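Local atomic coordinates of carbohydrate binding module E1 (Uncultured bacterium, PDB entry 5KLE), a protein that binds beta-glucan chains such as cellopentaose and probably helps target plant cell-wall polysaccharides such as cellulose. Residues 7-19 with 25-37. Sequence-based numbering, arbitrary orientation.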
loop_
_atom_site.group_PDB
_atom_site.type_symbol
_atom_site.label_atom_id
_atom_site.label_comp_id
_atom_site.label_asym_id
_atom_site.label_seq_id
_atom_site.Cartn_x
_atom_site.Cartn_y
_atom_site.Cartn_z
ATOM N N SER A 7 7.572 -2.336 -12.559
ATOM C CA SER A 7 6.738 -3.368 -11.979
ATOM C C SER A 7 7.037 -3.482 -10.481
ATOM O O SER A 7 8.105 -3.091 -9.999
ATOM C CB SER A 7 7.022 -4.719 -12.657
ATOM O OG SER A 7 8.273 -5.239 -12.223
ATOM N N CYS A 8 6.077 -4.051 -9.754
ATOM C CA CYS A 8 6.175 -4.263 -8.317
ATOM C C CYS A 8 5.765 -5.690 -8.020
ATOM O O CYS A 8 4.685 -6.134 -8.438
ATOM C CB CYS A 8 5.249 -3.260 -7.599
ATOM S SG CYS A 8 5.024 -3.531 -5.810
ATOM N N GLY A 9 6.626 -6.412 -7.311
ATOM C CA GLY A 9 6.300 -7.789 -6.982
ATOM C C GLY A 9 7.366 -8.419 -6.123
ATOM O O GLY A 9 8.253 -7.739 -5.596
ATOM N N SER A 10 7.268 -9.749 -5.998
ATOM C CA SER A 10 8.146 -10.434 -5.051
ATOM C C SER A 10 9.624 -10.341 -5.403
ATOM O O SER A 10 10.450 -10.669 -4.544
ATOM C CB SER A 10 7.753 -11.898 -4.892
ATOM O OG SER A 10 7.978 -12.634 -6.121
ATOM N N GLY A 11 9.988 -9.953 -6.625
ATOM C CA GLY A 11 11.403 -9.841 -6.955
ATOM C C GLY A 11 12.006 -8.437 -6.818
ATOM O O GLY A 11 13.216 -8.294 -7.043
ATOM N N ASN A 12 11.218 -7.402 -6.468
ATOM C CA ASN A 12 11.788 -6.059 -6.450
ATOM C C ASN A 12 11.120 -5.126 -5.433
ATOM O O ASN A 12 11.192 -3.892 -5.602
ATOM C CB ASN A 12 11.817 -5.472 -7.887
ATOM C CG ASN A 12 10.434 -5.294 -8.485
ATOM O OD1 ASN A 12 9.424 -5.383 -7.790
ATOM N ND2 ASN A 12 10.395 -4.976 -9.781
ATOM N N PHE A 13 10.485 -5.661 -4.397
ATOM C CA PHE A 13 9.910 -4.815 -3.356
ATOM C C PHE A 13 11.034 -4.174 -2.543
ATOM O O PHE A 13 12.068 -4.804 -2.250
ATOM C CB PHE A 13 8.958 -5.624 -2.452
ATOM C CG PHE A 13 9.619 -6.727 -1.659
ATOM C CD1 PHE A 13 9.827 -7.993 -2.235
ATOM C CD2 PHE A 13 10.038 -6.511 -0.356
ATOM C CE1 PHE A 13 10.410 -9.025 -1.498
ATOM C CE2 PHE A 13 10.643 -7.525 0.379
ATOM C CZ PHE A 13 10.831 -8.776 -0.183
ATOM N N ASN A 14 10.857 -2.895 -2.204
ATOM C CA ASN A 14 11.897 -2.163 -1.500
ATOM C C ASN A 14 11.584 -1.871 -0.043
ATOM O O ASN A 14 12.484 -1.409 0.677
ATOM C CB ASN A 14 12.268 -0.858 -2.248
ATOM C CG ASN A 14 11.168 0.195 -2.211
ATOM O OD1 ASN A 14 9.965 -0.122 -2.147
ATOM N ND2 ASN A 14 11.575 1.463 -2.275
ATOM N N LYS A 15 10.376 -2.185 0.420
ATOM C CA LYS A 15 9.987 -2.014 1.815
ATOM C C LYS A 15 9.040 -3.137 2.208
ATOM O O LYS A 15 8.329 -3.682 1.356
ATOM C CB LYS A 15 9.301 -0.657 2.028
ATOM C CG LYS A 15 10.244 0.558 1.792
ATOM C CD LYS A 15 9.518 1.894 1.931
ATOM C CE LYS A 15 10.549 3.022 1.835
ATOM N NZ LYS A 15 9.913 4.408 1.773
ATOM N N THR A 16 8.993 -3.452 3.504
ATOM C CA THR A 16 8.059 -4.441 4.049
ATOM C C THR A 16 7.242 -3.804 5.169
ATOM O O THR A 16 7.816 -3.289 6.141
ATOM C CB THR A 16 8.811 -5.674 4.564
ATOM O OG1 THR A 16 9.547 -6.301 3.493
ATOM C CG2 THR A 16 7.836 -6.693 5.145
ATOM N N ALA A 17 5.905 -3.852 5.039
ATOM C CA ALA A 17 5.033 -3.264 6.066
ATOM C C ALA A 17 4.701 -4.311 7.110
ATOM O O ALA A 17 4.441 -5.478 6.792
ATOM C CB ALA A 17 3.730 -2.774 5.426
ATOM N N ALA A 18 4.665 -3.876 8.375
ATOM C CA ALA A 18 4.145 -4.691 9.471
ATOM C C ALA A 18 2.746 -4.228 9.846
ATOM O O ALA A 18 2.454 -3.025 9.807
ATOM C CB ALA A 18 5.056 -4.610 10.695
ATOM N N LYS A 19 1.883 -5.193 10.196
ATOM C CA LYS A 19 0.476 -4.909 10.500
ATOM C C LYS A 19 0.356 -3.799 11.532
ATOM O O LYS A 19 0.864 -3.922 12.658
ATOM C CB LYS A 19 -0.206 -6.190 11.019
ATOM C CG LYS A 19 -1.678 -6.041 11.343
ATOM C CD LYS A 19 -2.200 -7.410 11.780
ATOM C CE LYS A 19 -3.722 -7.449 12.001
ATOM N NZ LYS A 19 -4.179 -6.473 13.027
ATOM N N ALA A 25 6.551 6.639 3.393
ATOM C CA ALA A 25 6.316 6.096 2.056
ATOM C C ALA A 25 6.424 7.196 1.018
ATOM O O ALA A 25 6.149 8.374 1.311
ATOM C CB ALA A 25 4.922 5.490 1.984
ATOM N N VAL A 26 6.803 6.810 -0.210
ATOM C CA VAL A 26 6.904 7.762 -1.313
ATOM C C VAL A 26 6.408 7.123 -2.600
ATOM O O VAL A 26 6.439 5.896 -2.769
ATOM C CB VAL A 26 8.330 8.317 -1.598
ATOM C CG1 VAL A 26 8.830 9.255 -0.508
ATOM C CG2 VAL A 26 9.249 7.221 -1.760
ATOM N N ALA A 27 5.952 7.972 -3.519
ATOM C CA ALA A 27 5.574 7.499 -4.852
ATOM C C ALA A 27 6.697 6.673 -5.473
ATOM O O ALA A 27 7.876 7.088 -5.470
ATOM C CB ALA A 27 5.247 8.696 -5.748
ATOM N N GLY A 28 6.318 5.524 -6.068
ATOM C CA GLY A 28 7.267 4.592 -6.663
ATOM C C GLY A 28 7.647 3.430 -5.766
ATOM O O GLY A 28 8.181 2.428 -6.271
ATOM N N ASP A 29 7.396 3.536 -4.462
ATOM C CA ASP A 29 7.724 2.425 -3.570
ATOM C C ASP A 29 6.900 1.189 -3.932
ATOM O O ASP A 29 5.814 1.292 -4.504
ATOM C CB ASP A 29 7.398 2.799 -2.109
ATOM C CG ASP A 29 8.469 3.658 -1.430
ATOM O OD1 ASP A 29 9.625 3.751 -1.916
ATOM O OD2 ASP A 29 8.121 4.232 -0.370
ATOM N N CYS A 30 7.442 0.008 -3.600
ATOM C CA CYS A 30 6.808 -1.291 -3.808
ATOM C C CYS A 30 6.865 -2.028 -2.473
ATOM O O CYS A 30 7.952 -2.449 -2.045
ATOM C CB CYS A 30 7.575 -2.058 -4.886
ATOM S SG CYS A 30 6.931 -3.756 -5.115
ATOM N N ILE A 31 5.712 -2.133 -1.799
ATOM C CA ILE A 31 5.635 -2.563 -0.403
ATOM C C ILE A 31 5.148 -4.011 -0.366
ATOM O O ILE A 31 4.080 -4.328 -0.924
ATOM C CB ILE A 31 4.628 -1.698 0.378
ATOM C CG1 ILE A 31 4.824 -0.206 0.104
ATOM C CG2 ILE A 31 4.681 -2.054 1.909
ATOM C CD1 ILE A 31 6.106 0.252 0.500
ATOM N N LYS A 32 5.849 -4.879 0.370
ATOM C CA LYS A 32 5.354 -6.218 0.665
ATOM C C LYS A 32 4.525 -6.147 1.946
ATOM O O LYS A 32 4.966 -5.559 2.941
ATOM C CB LYS A 32 6.524 -7.175 0.897
ATOM C CG LYS A 32 6.101 -8.618 1.202
ATOM C CD LYS A 32 7.307 -9.509 1.541
ATOM C CE LYS A 32 6.881 -10.933 1.827
ATOM N NZ LYS A 32 8.117 -11.797 1.902
ATOM N N TYR A 33 3.342 -6.764 1.929
ATOM C CA TYR A 33 2.521 -6.860 3.139
ATOM C C TYR A 33 1.823 -8.210 3.142
ATOM O O TYR A 33 1.106 -8.531 2.184
ATOM C CB TYR A 33 1.455 -5.751 3.182
ATOM C CG TYR A 33 0.583 -5.813 4.414
ATOM C CD1 TYR A 33 1.131 -5.618 5.677
ATOM C CD2 TYR A 33 -0.791 -6.107 4.333
ATOM C CE1 TYR A 33 0.343 -5.712 6.821
ATOM C CE2 TYR A 33 -1.604 -6.189 5.494
ATOM C CZ TYR A 33 -1.016 -6.004 6.735
ATOM O OH TYR A 33 -1.750 -6.055 7.909
ATOM N N ASN A 34 1.966 -8.967 4.238
ATOM C CA ASN A 34 1.239 -10.222 4.380
ATOM C C ASN A 34 -0.088 -9.979 5.107
ATOM O O ASN A 34 -0.090 -9.528 6.256
ATOM C CB ASN A 34 2.085 -11.266 5.117
ATOM C CG ASN A 34 1.385 -12.594 5.212
ATOM O OD1 ASN A 34 0.575 -12.815 6.120
ATOM N ND2 ASN A 34 1.687 -13.500 4.277
ATOM N N LYS A 35 -1.214 -10.278 4.426
ATOM C CA LYS A 35 -2.563 -10.227 5.013
ATOM C C LYS A 35 -2.998 -11.630 5.400
ATOM O O LYS A 35 -3.232 -12.489 4.535
ATOM C CB LYS A 35 -3.573 -9.596 4.049
ATOM C CG LYS A 35 -4.989 -9.688 4.623
ATOM C CD LYS A 35 -5.976 -8.717 3.991
ATOM C CE LYS A 35 -6.385 -9.121 2.566
ATOM N NZ LYS A 35 -7.416 -10.222 2.542
ATOM N N SER A 36 -3.098 -11.868 6.703
ATOM C CA SER A 36 -3.396 -13.208 7.191
ATOM C C SER A 36 -4.871 -13.578 7.019
ATOM O O SER A 36 -5.186 -14.755 6.811
ATOM C CB SER A 36 -2.941 -13.332 8.651
ATOM O OG SER A 36 -3.629 -12.398 9.447
ATOM N N SER A 37 -5.775 -12.599 7.066
ATOM C CA SER A 37 -7.212 -12.843 7.057
ATOM C C SER A 37 -7.918 -11.501 6.916
ATOM O O SER A 37 -7.301 -10.441 6.982
ATOM C CB SER A 37 -7.692 -13.548 8.340
ATOM O OG SER A 37 -7.614 -12.674 9.455
HETATM O O HOH W 1 3.928 -8.125 6.228
#
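N14 and K15 grip D29 from two directions. The ND2 of N14 donates to D29 OD1 at 3.0 Å, with OD1 lying in the amide plane but approached from above the carboxylate, the two planes being 58° apart. K15, extended beyond CG, brings NZ to D29 OD2 at 2.8 Å on the syn side, though tilted out of the carboxylate plane, a salt bridge; NZ also donates to S24 O. The same OD2 accepts V26 N from the opposite face, which ties the carboxylate across the type II turn from V26 to D29. An alanine in place of D29 would probably leave the K15 ammonium without its countercharge and the N14 amide freer to turn. At the other end of that amide, N14 OD1 receives C30 N at 2.9 Å and 171°, while C30 O accepts N14 N in its carbonyl plane and, weakly, K15 N. Beyond this point the pairing is parallel: K32 N donates to K15 O, and K32 O accepts A17 N at 2.9 Å, adding the short edge strand 15-16 to strand 30-35 in one sheet of this two-sheet beta fold. One water continues the link, donating to A17 O and accepting from N34 N. The C8-C30 disulfide, SG to SG 2.0 Å with chi3 83°, fastens the N-terminal loop here; G9 N is satisfied by N12 OD1. K32 CB lies over one face of the F13 ring, 4.2 Å from its centroid, a CH-pi contact. On the sheet face of I31, its CG2 meets A17 CB at 3.7 Å, and F23 and F94 pack against both side chains.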